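Long-range contacts in paraflagellar rod component (Trypanosoma brucei, PDB 2Q0X), which is of unknown function but adopts the alpha/beta-hydrolase fold and belongs to the DUF1749 family: residues Gly45-Glu49 and Thr115-Thr119; Ser53-Phe57 and Ala278-Val284; Val138-Val144 and Leu227-His233; Val204-Ile209 and Thr246-Val251. All coordinates share one frame; numbering follows the deposited sequence.

Interaction 1 of 4, residues Gly45-Glu49 and Thr115-Thr119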
loop_
_atom_site.group_PDB
_atom_site.type_symbol
_atom_site.label_atom_id
_atom_site.label_comp_id
_atom_site.label_asym_id
_atom_site.label_seq_id
_atom_site.Cartn_x
_atom_site.Cartn_y
_atom_site.Cartn_z
ATOM N N GLY A 45 9.584 -0.620 -5.847
ATOM C CA GLY A 45 9.807 0.815 -5.829
ATOM C C GLY A 45 10.065 1.366 -4.456
ATOM O O GLY A 45 10.348 0.629 -3.487
ATOM N N GLY A 46 9.970 2.690 -4.393
ATOM C CA GLY A 46 10.052 3.405 -3.170
ATOM C C GLY A 46 8.860 3.126 -2.275
ATOM O O GLY A 46 7.844 2.558 -2.696
ATOM N N GLN A 47 8.989 3.561 -1.035
ATOM C CA GLN A 47 7.966 3.315 -0.026
ATOM C C GLN A 47 6.659 4.052 -0.314
ATOM O O GLN A 47 5.601 3.572 0.069
ATOM C CB GLN A 47 8.486 3.673 1.361
ATOM C CG GLN A 47 9.489 2.687 1.912
ATOM C CD GLN A 47 10.121 3.162 3.220
ATOM O OE1 GLN A 47 11.000 4.025 3.223
ATOM N NE2 GLN A 47 9.690 2.580 4.333
ATOM N N THR A 48 6.746 5.188 -1.008
ATOM C CA THR A 48 5.591 5.980 -1.388
ATOM C C THR A 48 5.156 5.741 -2.821
ATOM O O THR A 48 4.320 6.474 -3.341
ATOM C CB THR A 48 5.863 7.498 -1.206
ATOM O OG1 THR A 48 6.901 7.917 -2.096
ATOM C CG2 THR A 48 6.272 7.799 0.234
ATOM N N GLU A 49 5.727 4.737 -3.470
ATOM C CA GLU A 49 5.319 4.349 -4.806
ATOM C C GLU A 49 4.307 3.201 -4.721
ATOM O O GLU A 49 4.538 2.202 -4.038
ATOM C CB GLU A 49 6.532 3.952 -5.662
ATOM C CG GLU A 49 7.394 5.152 -6.042
ATOM C CD GLU A 49 8.557 4.804 -6.977
ATOM O OE1 GLU A 49 9.305 3.844 -6.704
ATOM O OE2 GLU A 49 8.749 5.524 -7.985
ATOM N N THR A 115 12.893 1.172 -8.937
ATOM C CA THR A 115 12.911 2.614 -8.994
ATOM C C THR A 115 13.061 3.158 -7.589
ATOM O O THR A 115 12.695 2.502 -6.613
ATOM C CB THR A 115 11.601 3.167 -9.604
ATOM O OG1 THR A 115 10.471 2.614 -8.910
ATOM C CG2 THR A 115 11.533 2.864 -11.103
ATOM N N SER A 116 13.590 4.377 -7.498
ATOM C CA SER A 116 13.661 5.114 -6.225
ATOM C C SER A 116 14.436 4.333 -5.128
ATOM O O SER A 116 15.477 3.734 -5.414
ATOM C CB SER A 116 12.238 5.496 -5.776
ATOM O OG SER A 116 12.285 6.377 -4.682
ATOM N N THR A 117 13.928 4.304 -3.891
ATOM C CA THR A 117 14.586 3.534 -2.817
ATOM C C THR A 117 14.411 1.994 -2.910
ATOM O O THR A 117 14.939 1.254 -2.063
ATOM C CB THR A 117 14.157 4.038 -1.430
ATOM O OG1 THR A 117 12.759 3.793 -1.220
ATOM C CG2 THR A 117 14.492 5.561 -1.250
ATOM N N GLY A 118 13.679 1.520 -3.934
ATOM C CA GLY A 118 13.587 0.100 -4.244
ATOM C C GLY A 118 14.931 -0.487 -4.619
ATOM O O GLY A 118 15.192 -1.675 -4.397
ATOM N N THR A 119 15.797 0.356 -5.179
ATOM C CA THR A 119 17.132 -0.042 -5.518
ATOM C C THR A 119 17.952 -0.534 -4.324
ATOM O O THR A 119 18.842 -1.372 -4.494
ATOM C CB THR A 119 17.920 1.054 -6.280
ATOM O OG1 THR A 119 18.181 2.141 -5.410
ATOM C CG2 THR A 119 17.193 1.546 -7.488
HETATM O O HOH W 1 11.646 1.194 -1.059
HETATM O O HOH W 2 11.499 5.155 0.743
#
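Glu49 and Thr115 supply the direct polar link across this contact. Thr115 OG1 donates to Glu49 OE1 over 2.8 Å, reaching it on the syn side and somewhat above the carboxylate plane. The same oxygen takes the backbone N-H of its own loop: Gly46 N lies 2.7 Å from Glu49 OE1 on the anti side, with a nearly straight bond (167°). Two donors thus grip one carboxylate oxygen and hold the Gly46-Glu49 type I turn against Thr115. OG1 of Thr115 sits between its backbone N and carbonyl carbon (chi1 52°), from where it also bonds to the indole N-H of Trp43.

Water carries the second polar link. One water donates both to Gly45 O and to Thr117 OG1, and another donates to Gln47 OE1 while accepting from Thr117 OG1 at 2.7 Å. The amide nitrogen of Gln47 is turned to Ser77 and Thr188.

The remaining contact is close backbone packing. Gly45 CA makes a CA-H...O contact with Thr115 O at 3.4 Å, and Gly45 O rests on Gly118 CA; the two glycines bring their CA atoms to 4.2 Å. Ser116 CB packs 3.5 Å from Glu49 OE1.

Ser116 has a positive phi (57°) in the sharp bend between strand 110-115 and helix 119-128. This Thr-Ser-Thr-Gly bend matches the nucleophile elbow of alpha/beta hydrolases, and the glycine loop after strand 40-44 lies where relatives usually build the oxyanion hole.

Interaction 2 of 4, residues Ser53-Phe57 and Ala278-Val284. With GOL (glycerol), chain C.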
loop_
_atom_site.group_PDB
_atom_site.type_symbol
_atom_site.label_atom_id
_atom_site.label_comp_id
_atom_site.label_asym_id
_atom_site.label_seq_id
_atom_site.Cartn_x
_atom_site.Cartn_y
_atom_site.Cartn_z
ATOM N N SER A 53 2.853 2.816 -10.320
ATOM C CA SER A 53 3.387 4.137 -9.942
ATOM C C SER A 53 3.644 5.013 -11.163
ATOM O O SER A 53 3.437 6.225 -11.123
ATOM C CB SER A 53 4.707 3.985 -9.174
ATOM O OG SER A 53 5.094 5.228 -8.597
ATOM N N PHE A 54 4.133 4.387 -12.229
ATOM C CA PHE A 54 4.340 5.067 -13.494
ATOM C C PHE A 54 3.267 4.648 -14.469
ATOM O O PHE A 54 3.077 3.460 -14.707
ATOM C CB PHE A 54 5.725 4.754 -14.057
ATOM C CG PHE A 54 6.822 5.302 -13.220
ATOM C CD1 PHE A 54 7.414 6.514 -13.532
ATOM C CD2 PHE A 54 7.223 4.632 -12.069
ATOM C CE1 PHE A 54 8.411 7.041 -12.732
ATOM C CE2 PHE A 54 8.223 5.139 -11.264
ATOM C CZ PHE A 54 8.817 6.355 -11.600
ATOM N N ASP A 55 2.572 5.639 -15.017
ATOM C CA ASP A 55 1.561 5.418 -16.029
ATOM C C ASP A 55 2.150 4.597 -17.174
ATOM O O ASP A 55 1.494 3.669 -17.650
ATOM C CB ASP A 55 0.969 6.766 -16.542
ATOM C CG ASP A 55 0.023 7.435 -15.531
ATOM O OD1 ASP A 55 -0.229 6.858 -14.454
ATOM O OD2 ASP A 55 -0.473 8.551 -15.810
ATOM N N TYR A 56 3.391 4.885 -17.576
ATOM C CA TYR A 56 4.020 4.150 -18.690
ATOM C C TYR A 56 4.198 2.640 -18.497
ATOM O O TYR A 56 4.384 1.934 -19.470
ATOM C CB TYR A 56 5.337 4.808 -19.161
ATOM C CG TYR A 56 6.578 4.427 -18.385
ATOM C CD1 TYR A 56 7.199 3.189 -18.585
ATOM C CD2 TYR A 56 7.148 5.304 -17.485
ATOM C CE1 TYR A 56 8.314 2.836 -17.903
ATOM C CE2 TYR A 56 8.270 4.951 -16.790
ATOM C CZ TYR A 56 8.860 3.717 -17.003
ATOM O OH TYR A 56 9.999 3.352 -16.306
ATOM N N PHE A 57 4.143 2.148 -17.263
ATOM C CA PHE A 57 4.104 0.711 -16.986
ATOM C C PHE A 57 3.031 -0.063 -17.761
ATOM O O PHE A 57 3.216 -1.247 -18.057
ATOM C CB PHE A 57 3.852 0.475 -15.490
ATOM C CG PHE A 57 5.034 0.710 -14.608
ATOM C CD1 PHE A 57 6.235 1.234 -15.094
ATOM C CD2 PHE A 57 4.940 0.418 -13.253
ATOM C CE1 PHE A 57 7.321 1.428 -14.238
ATOM C CE2 PHE A 57 6.020 0.616 -12.403
ATOM C CZ PHE A 57 7.204 1.113 -12.897
ATOM N N ALA A 278 8.053 11.028 -16.152
ATOM C CA ALA A 278 9.069 10.209 -16.781
ATOM C C ALA A 278 9.067 10.570 -18.263
ATOM O O ALA A 278 8.020 10.953 -18.825
ATOM C CB ALA A 278 8.766 8.741 -16.591
ATOM N N ALA A 279 10.233 10.493 -18.885
ATOM C CA ALA A 279 10.297 10.543 -20.332
ATOM C C ALA A 279 9.805 9.163 -20.786
ATOM O O ALA A 279 10.595 8.244 -21.013
ATOM C CB ALA A 279 11.707 10.828 -20.799
ATOM N N GLU A 280 8.482 9.042 -20.893
ATOM C CA GLU A 280 7.815 7.749 -20.991
ATOM C C GLU A 280 8.341 6.907 -22.146
ATOM O O GLU A 280 8.662 5.730 -21.978
ATOM C CB GLU A 280 6.300 7.941 -21.102
ATOM C CG GLU A 280 5.666 8.562 -19.846
ATOM C CD GLU A 280 4.184 8.871 -20.012
ATOM O OE1 GLU A 280 3.809 9.685 -20.908
ATOM O OE2 GLU A 280 3.389 8.307 -19.234
ATOM N N SER A 281 8.458 7.529 -23.302
ATOM C CA SER A 281 8.904 6.861 -24.520
ATOM C C SER A 281 10.374 6.432 -24.440
ATOM O O SER A 281 10.754 5.402 -25.001
ATOM C CB SER A 281 8.732 7.809 -25.711
ATOM O OG SER A 281 7.982 7.199 -26.746
ATOM N N GLU A 282 11.201 7.262 -23.800
ATOM C CA GLU A 282 12.616 6.942 -23.583
ATOM C C GLU A 282 12.769 5.724 -22.661
ATOM O O GLU A 282 13.512 4.809 -22.992
ATOM C CB GLU A 282 13.374 8.128 -22.975
ATOM C CG GLU A 282 13.521 9.363 -23.892
ATOM C CD GLU A 282 14.183 10.538 -23.158
ATOM O OE1 GLU A 282 14.668 10.331 -22.015
ATOM O OE2 GLU A 282 14.218 11.659 -23.714
ATOM N N HIS A 283 12.056 5.715 -21.530
ATOM C CA HIS A 283 12.090 4.573 -20.588
ATOM C C HIS A 283 11.677 3.277 -21.279
ATOM O O HIS A 283 12.371 2.276 -21.181
ATOM C CB HIS A 283 11.154 4.775 -19.402
ATOM C CG HIS A 283 11.636 5.764 -18.388
ATOM N ND1 HIS A 283 11.569 5.519 -17.036
ATOM C CD2 HIS A 283 12.144 7.012 -18.519
ATOM C CE1 HIS A 283 12.046 6.562 -16.378
ATOM N NE2 HIS A 283 12.400 7.483 -17.254
ATOM N N VAL A 284 10.550 3.292 -21.974
ATOM C CA VAL A 284 10.053 2.067 -22.593
ATOM C C VAL A 284 11.063 1.534 -23.612
ATOM O O VAL A 284 11.405 0.350 -23.605
ATOM C CB VAL A 284 8.669 2.282 -23.241
ATOM C CG1 VAL A 284 8.298 1.111 -24.163
ATOM C CG2 VAL A 284 7.609 2.479 -22.151
HETATM C C1 GOL C . 4.528 8.492 -16.434
HETATM O O1 GOL C . 4.432 7.152 -16.851
HETATM C C2 GOL C . 4.497 8.632 -14.911
HETATM O O2 GOL C . 3.197 8.726 -14.323
HETATM C C3 GOL C . 5.286 9.855 -14.555
HETATM O O3 GOL C . 4.942 10.176 -13.229
#
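Tyr56 reaches from the turn Phe54-Phe57 into the start of helix 280-299, meeting Ala278, Glu280, His283 and Val284. Its CB lies 3.8 Å from Glu280 CB. CG is set between the backbone N and the carbonyl carbon (chi1 85°), which brings the ring against the side chains of the helix. On one rim CD1 touches Val284 CG2 at 3.7 Å; on the other CE2 touches Ala278 CB at 3.8 Å, a methyl that also meets CD1 of Phe54. His283 CB stands over one face of the ring, 3.9 Å from its centroid, in a CH-pi contact, and CD1 of Phe57 lies on the opposite face. At the tip, Tyr56 OH bonds to His283 ND1 (2.8 Å) at the edge of the imidazole and in its plane. The two rings are inclined at 67°, and the other imidazole nitrogen is held by Asp267.

A glycerol, probably from the crystallisation liquor, fills in beside the base of Tyr56. Its O1 takes the N-H of Tyr56 (2.6 Å from N) and donates to Glu280 OE2 (2.8 Å from O1), bridging loop and helix; the glycerol is also hydrogen-bonded to Lys27 of the second subunit. The same lysine forms a salt bridge with Asp55, whose other carboxylate oxygen pairs with Arg9.

The contact therefore brings the loop leading into helix 57-64 up to the first turn of helix 280-299, with Tyr56 packing on Phe113 of strand 110-115 and His283 on the ring of His141 in strand 135-143.

Interaction 3 of 4, residues Val138-Val144 and Leu227-His233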
loop_
_atom_site.group_PDB
_atom_site.type_symbol
_atom_site.label_atom_id
_atom_site.label_comp_id
_atom_site.label_asym_id
_atom_site.label_seq_id
_atom_site.Cartn_x
_atom_site.Cartn_y
_atom_site.Cartn_z
ATOM N N VAL A 138 19.285 -6.844 -14.369
ATOM C CA VAL A 138 18.918 -5.865 -13.385
ATOM C C VAL A 138 18.746 -4.512 -14.084
ATOM O O VAL A 138 19.545 -4.128 -14.926
ATOM C CB VAL A 138 19.960 -5.798 -12.240
ATOM C CG1 VAL A 138 19.606 -4.714 -11.269
ATOM C CG2 VAL A 138 20.067 -7.193 -11.505
ATOM N N ILE A 139 17.680 -3.806 -13.727
ATOM C CA ILE A 139 17.426 -2.460 -14.223
ATOM C C ILE A 139 17.193 -1.559 -13.024
ATOM O O ILE A 139 16.305 -1.822 -12.231
ATOM C CB ILE A 139 16.151 -2.408 -15.145
ATOM C CG1 ILE A 139 16.277 -3.368 -16.334
ATOM C CG2 ILE A 139 15.860 -0.958 -15.572
ATOM C CD1 ILE A 139 14.938 -3.971 -16.819
ATOM N N LEU A 140 17.964 -0.489 -12.914
ATOM C CA LEU A 140 17.816 0.421 -11.795
ATOM C C LEU A 140 17.638 1.842 -12.295
ATOM O O LEU A 140 18.386 2.312 -13.145
ATOM C CB LEU A 140 19.027 0.351 -10.859
ATOM C CG LEU A 140 19.476 -1.027 -10.352
ATOM C CD1 LEU A 140 20.811 -0.941 -9.620
ATOM C CD2 LEU A 140 18.430 -1.660 -9.521
ATOM N N HIS A 141 16.640 2.521 -11.745
ATOM C CA HIS A 141 16.388 3.931 -12.045
ATOM C C HIS A 141 16.660 4.747 -10.813
ATOM O O HIS A 141 16.280 4.364 -9.701
ATOM C CB HIS A 141 14.957 4.172 -12.547
ATOM C CG HIS A 141 14.679 5.600 -12.929
ATOM N ND1 HIS A 141 14.422 6.581 -11.995
ATOM C CD2 HIS A 141 14.642 6.212 -14.135
ATOM C CE1 HIS A 141 14.224 7.731 -12.612
ATOM N NE2 HIS A 141 14.360 7.536 -13.911
ATOM N N GLY A 142 17.324 5.882 -11.029
ATOM C CA GLY A 142 17.469 6.872 -9.990
ATOM C C GLY A 142 17.603 8.289 -10.492
ATOM O O GLY A 142 18.112 8.544 -11.594
ATOM N N VAL A 143 17.130 9.211 -9.662
ATOM C CA VAL A 143 17.365 10.635 -9.835
ATOM C C VAL A 143 18.569 10.997 -8.996
ATOM O O VAL A 143 18.643 10.655 -7.827
ATOM C CB VAL A 143 16.179 11.471 -9.361
ATOM C CG1 VAL A 143 16.478 12.988 -9.558
ATOM C CG2 VAL A 143 14.881 11.015 -10.077
ATOM N N VAL A 144 19.511 11.700 -9.596
ATOM C CA VAL A 144 20.744 12.068 -8.904
ATOM C C VAL A 144 20.848 13.592 -8.797
ATOM O O VAL A 144 20.263 14.312 -9.600
ATOM C CB VAL A 144 21.979 11.506 -9.637
ATOM C CG1 VAL A 144 21.947 10.006 -9.607
ATOM C CG2 VAL A 144 22.037 12.018 -11.094
ATOM N N LEU A 227 23.376 -5.097 -16.507
ATOM C CA LEU A 227 22.826 -4.024 -15.722
ATOM C C LEU A 227 22.496 -2.843 -16.644
ATOM O O LEU A 227 23.310 -2.467 -17.485
ATOM C CB LEU A 227 23.852 -3.617 -14.670
ATOM C CG LEU A 227 23.548 -2.366 -13.852
ATOM C CD1 LEU A 227 22.309 -2.598 -13.064
ATOM C CD2 LEU A 227 24.769 -2.065 -12.952
ATOM N N LEU A 228 21.265 -2.327 -16.534
ATOM C CA LEU A 228 20.900 -1.039 -17.114
ATOM C C LEU A 228 20.715 -0.081 -15.956
ATOM O O LEU A 228 19.902 -0.312 -15.084
ATOM C CB LEU A 228 19.614 -1.147 -17.947
ATOM C CG LEU A 228 18.982 0.142 -18.527
ATOM C CD1 LEU A 228 19.929 0.838 -19.520
ATOM C CD2 LEU A 228 17.594 -0.144 -19.196
ATOM N N LEU A 229 21.525 0.966 -15.939
ATOM C CA LEU A 229 21.340 2.106 -15.047
ATOM C C LEU A 229 20.622 3.221 -15.800
ATOM O O LEU A 229 21.074 3.663 -16.864
ATOM C CB LEU A 229 22.701 2.622 -14.538
ATOM C CG LEU A 229 23.431 1.726 -13.533
ATOM C CD1 LEU A 229 24.646 2.465 -13.045
ATOM C CD2 LEU A 229 22.518 1.337 -12.355
ATOM N N MET A 230 19.498 3.658 -15.237
ATOM C CA MET A 230 18.687 4.717 -15.814
ATOM C C MET A 230 18.777 5.919 -14.908
ATOM O O MET A 230 18.251 5.916 -13.816
ATOM C CB MET A 230 17.240 4.265 -15.962
ATOM C CG MET A 230 17.076 2.993 -16.781
ATOM S SD MET A 230 15.374 2.416 -16.765
ATOM C CE MET A 230 14.616 3.613 -17.872
ATOM N N LEU A 231 19.471 6.945 -15.383
ATOM C CA LEU A 231 19.758 8.130 -14.595
ATOM C C LEU A 231 18.963 9.349 -15.105
ATOM O O LEU A 231 18.851 9.569 -16.311
ATOM C CB LEU A 231 21.261 8.411 -14.622
ATOM C CG LEU A 231 22.124 7.266 -14.095
ATOM C CD1 LEU A 231 23.593 7.512 -14.305
ATOM C CD2 LEU A 231 21.795 7.031 -12.603
ATOM N N ALA A 232 18.401 10.088 -14.151
ATOM C CA ALA A 232 17.720 11.344 -14.388
ATOM C C ALA A 232 18.200 12.365 -13.358
ATOM O O ALA A 232 18.776 12.002 -12.345
ATOM C CB ALA A 232 16.217 11.153 -14.268
ATOM N N HIS A 233 17.958 13.643 -13.632
ATOM C CA HIS A 233 18.255 14.719 -12.679
ATOM C C HIS A 233 17.396 15.925 -12.997
ATOM O O HIS A 233 16.963 16.074 -14.134
ATOM C CB HIS A 233 19.739 15.091 -12.757
ATOM C CG HIS A 233 20.184 15.543 -14.118
ATOM N ND1 HIS A 233 20.089 16.859 -14.540
ATOM C CD2 HIS A 233 20.749 14.860 -15.146
ATOM C CE1 HIS A 233 20.561 16.960 -15.771
ATOM N NE2 HIS A 233 20.976 15.766 -16.159
#
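Met230 O lies over one face of the His141 imidazole, 3.6 Å from CD2, while Ala232 CB approaches the same ring obliquely, 4.1 Å from NE2. The ring of His283 also meets His141, and NE2 is hydrogen-bonded to Asp267. CG stands opposite the backbone N (chi1 -177°), which leans the imidazole forward along its own strand.

The two strands are parallel neighbours in the central sheet of the alpha/beta-hydrolase fold, joined by helical chain in a beta-alpha-beta crossover. They run at 13° to each other. Six backbone bonds form the regular parallel ladder: the N-H groups of Leu140, Gly142 and Val144 go to the carbonyls of Leu228, Met230 and Ala232, whose own N-H groups go to Val138, Leu140 and Gly142; the shortest is Met230 N to Leu140 O, 2.7 Å. CA-H...O contacts fill the spaces between, as from His141 CA to Met230 O (3.2 Å).

Ile139, His141, Leu228, Met230 and Ala232 share one face of the sheet. The methionine chain, extended to SD, places its sulfur 3.6 Å from Ile139 CG2. Val138, Leu140, Leu227, Leu229 and Leu231 cover the other face. There Leu140 and Leu229 run side by side, Leu140 CB being 3.9 Å from Leu229 CD2. Helix 119-128 packs on Val138 and Leu140, helix 200-209 on Leu231.

The His233 ring leads off from the pair, and the contact passes to its first side-chain carbon: His233 CB rests 3.3 Å from Val144 O.

Interaction 4 of 4, residues Val204-Ile209 and Thr246-Val251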
loop_
_atom_site.group_PDB
_atom_site.type_symbol
_atom_site.label_atom_id
_atom_site.label_comp_id
_atom_site.label_asym_id
_atom_site.label_seq_id
_atom_site.Cartn_x
_atom_site.Cartn_y
_atom_site.Cartn_z
ATOM N N VAL A 204 25.905 4.631 -6.630
ATOM C CA VAL A 204 26.658 4.872 -7.864
ATOM C C VAL A 204 27.221 6.300 -7.985
ATOM O O VAL A 204 28.415 6.478 -8.185
ATOM C CB VAL A 204 25.780 4.540 -9.102
ATOM C CG1 VAL A 204 26.430 5.007 -10.396
ATOM C CG2 VAL A 204 25.487 3.047 -9.172
ATOM N N TRP A 205 26.372 7.302 -7.850
ATOM C CA TRP A 205 26.740 8.664 -8.206
ATOM C C TRP A 205 27.834 9.215 -7.307
ATOM O O TRP A 205 28.921 9.588 -7.780
ATOM C CB TRP A 205 25.513 9.581 -8.160
ATOM C CG TRP A 205 25.670 10.813 -8.985
ATOM C CD1 TRP A 205 25.816 12.075 -8.533
ATOM C CD2 TRP A 205 25.709 10.883 -10.417
ATOM N NE1 TRP A 205 25.943 12.944 -9.591
ATOM C CE2 TRP A 205 25.882 12.235 -10.762
ATOM C CE3 TRP A 205 25.608 9.930 -11.441
ATOM C CZ2 TRP A 205 25.956 12.668 -12.092
ATOM C CZ3 TRP A 205 25.677 10.353 -12.765
ATOM C CH2 TRP A 205 25.846 11.714 -13.079
ATOM N N ASN A 206 27.539 9.263 -6.010
ATOM C CA ASN A 206 28.512 9.729 -5.020
ATOM C C ASN A 206 29.860 9.011 -5.078
ATOM O O ASN A 206 30.885 9.661 -5.265
ATOM C CB ASN A 206 27.894 9.682 -3.607
ATOM C CG ASN A 206 26.870 10.786 -3.382
ATOM O OD1 ASN A 206 26.702 11.687 -4.217
ATOM N ND2 ASN A 206 26.196 10.740 -2.237
ATOM N N PRO A 207 29.881 7.673 -4.931
ATOM C CA PRO A 207 31.189 7.000 -4.986
ATOM C C PRO A 207 31.942 7.131 -6.308
ATOM O O PRO A 207 33.164 7.166 -6.299
ATOM C CB PRO A 207 30.850 5.535 -4.685
ATOM C CG PRO A 207 29.364 5.416 -4.916
ATOM C CD PRO A 207 28.780 6.730 -4.666
ATOM N N CYS A 208 31.231 7.208 -7.434
ATOM C CA CYS A 208 31.900 7.354 -8.728
ATOM C C CYS A 208 32.530 8.734 -8.872
ATOM O O CYS A 208 33.673 8.844 -9.258
ATOM C CB CYS A 208 30.944 7.120 -9.899
ATOM S SG CYS A 208 30.653 5.409 -10.333
ATOM N N ILE A 209 31.766 9.788 -8.579
ATOM C CA ILE A 209 32.296 11.168 -8.630
ATOM C C ILE A 209 33.449 11.373 -7.625
ATOM O O ILE A 209 34.404 12.115 -7.903
ATOM C CB ILE A 209 31.180 12.225 -8.354
ATOM C CG1 ILE A 209 30.006 12.103 -9.353
ATOM C CG2 ILE A 209 31.748 13.665 -8.358
ATOM C CD1 ILE A 209 30.404 12.146 -10.819
ATOM N N THR A 246 33.481 9.854 -15.667
ATOM C CA THR A 246 33.970 9.194 -14.447
ATOM C C THR A 246 32.946 8.195 -13.923
ATOM O O THR A 246 33.318 7.129 -13.404
ATOM C CB THR A 246 34.285 10.218 -13.321
ATOM O OG1 THR A 246 35.316 11.113 -13.753
ATOM C CG2 THR A 246 34.743 9.525 -12.053
ATOM N N VAL A 247 31.662 8.544 -14.034
ATOM C CA VAL A 247 30.587 7.641 -13.643
ATOM C C VAL A 247 30.544 6.411 -14.565
ATOM O O VAL A 247 30.452 5.273 -14.090
ATOM C CB VAL A 247 29.214 8.362 -13.593
ATOM C CG1 VAL A 247 28.086 7.364 -13.464
ATOM C CG2 VAL A 247 29.187 9.413 -12.434
ATOM N N LEU A 248 30.635 6.637 -15.874
ATOM C CA LEU A 248 30.670 5.536 -16.840
ATOM C C LEU A 248 31.878 4.607 -16.582
ATOM O O LEU A 248 31.750 3.384 -16.552
ATOM C CB LEU A 248 30.715 6.085 -18.270
ATOM C CG LEU A 248 30.639 5.053 -19.401
ATOM C CD1 LEU A 248 29.377 4.204 -19.291
ATOM C CD2 LEU A 248 30.725 5.754 -20.777
ATOM N N GLU A 249 33.042 5.214 -16.382
ATOM C CA GLU A 249 34.254 4.485 -16.047
ATOM C C GLU A 249 34.148 3.671 -14.751
ATOM O O GLU A 249 34.571 2.505 -14.703
ATOM C CB GLU A 249 35.428 5.464 -15.955
ATOM C CG GLU A 249 36.750 4.794 -15.697
ATOM C CD GLU A 249 37.885 5.772 -15.582
ATOM O OE1 GLU A 249 37.917 6.757 -16.354
ATOM O OE2 GLU A 249 38.766 5.526 -14.731
ATOM N N GLY A 250 33.595 4.278 -13.703
ATOM C CA GLY A 250 33.441 3.607 -12.414
ATOM C C GLY A 250 32.512 2.419 -12.463
ATOM O O GLY A 250 32.792 1.364 -11.881
ATOM N N VAL A 251 31.394 2.574 -13.159
ATOM C CA VAL A 251 30.438 1.503 -13.287
ATOM C C VAL A 251 31.008 0.359 -14.131
ATOM O O VAL A 251 30.907 -0.792 -13.731
ATOM C CB VAL A 251 29.042 2.018 -13.822
ATOM C CG1 VAL A 251 28.121 0.847 -14.084
ATOM C CG2 VAL A 251 28.388 3.015 -12.813
#
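Val247 and Cys208 interlock the two helices, each a knob in a hole of the other. Val247 fits among Val204, Trp205, Cys208 and Ile209; Cys208 fits among Thr246, Val247, Gly250 and Val251. Val247 has CG1 anti to its backbone N (chi1 168°), which leaves CG2 anti to the carbonyl carbon and over one face of the Trp205 six-membered ring, 4.0 Å from the ring centroid. The same methyl is pressed from a second direction by Ile209 CD1, at 3.4 Å from Val247 CG2, a tight fit for two carbons. Trp205 leaves its helix away from the partner, but a chi1 of -158° folds the indole back so that CZ3 touches Val247; its N-H goes to Tyr237.

Cys208 points its sulfur at the partner helix, beside the CA of Gly250, with SG 3.9 Å from that carbon. Thr246 turns its methyl, not its hydroxyl, to the partner: CG2 comes to 3.1 Å from Cys208 O, while OG1 bonds back to Glu242 O in its own helix. Val204 CG1 meets Val251 CG2 at 3.7 Å.

No hydrogen bond joins the helices, which cross at 99° with axes 8.7 Å apart. Helix 200-209, kinked at Pro207, and helix 241-254 together lie over strands 227-232 and 260-264: Val204 and Val251 both reach Leu229, Trp205 covers Leu231 and Tyr264, and helix 213-218 packs on Cys208 and Pro207.

How the interactions relate
Interactions 1 and 3 lie in the core, interaction 4 is a buried helix pair farther out, and interaction 2 is partly open to solvent. Chemistry follows place: backbone ladder in 3, apolar knobs in 4, water and carboxylate bonds in 1, a phenol-imidazole pair and glycerol in 2. Strand 227-232 of interaction 3 supports the helices of 4, and Val144 against Trp205 is a further junction of the two. Interactions 1 and 2 share the chain between strand 40-44 and helix 57-64; Glu49 packs on Phe54, and both reach the second subunit. His141 links interaction 3 to interactions 1 and 2, through Thr115 and His283.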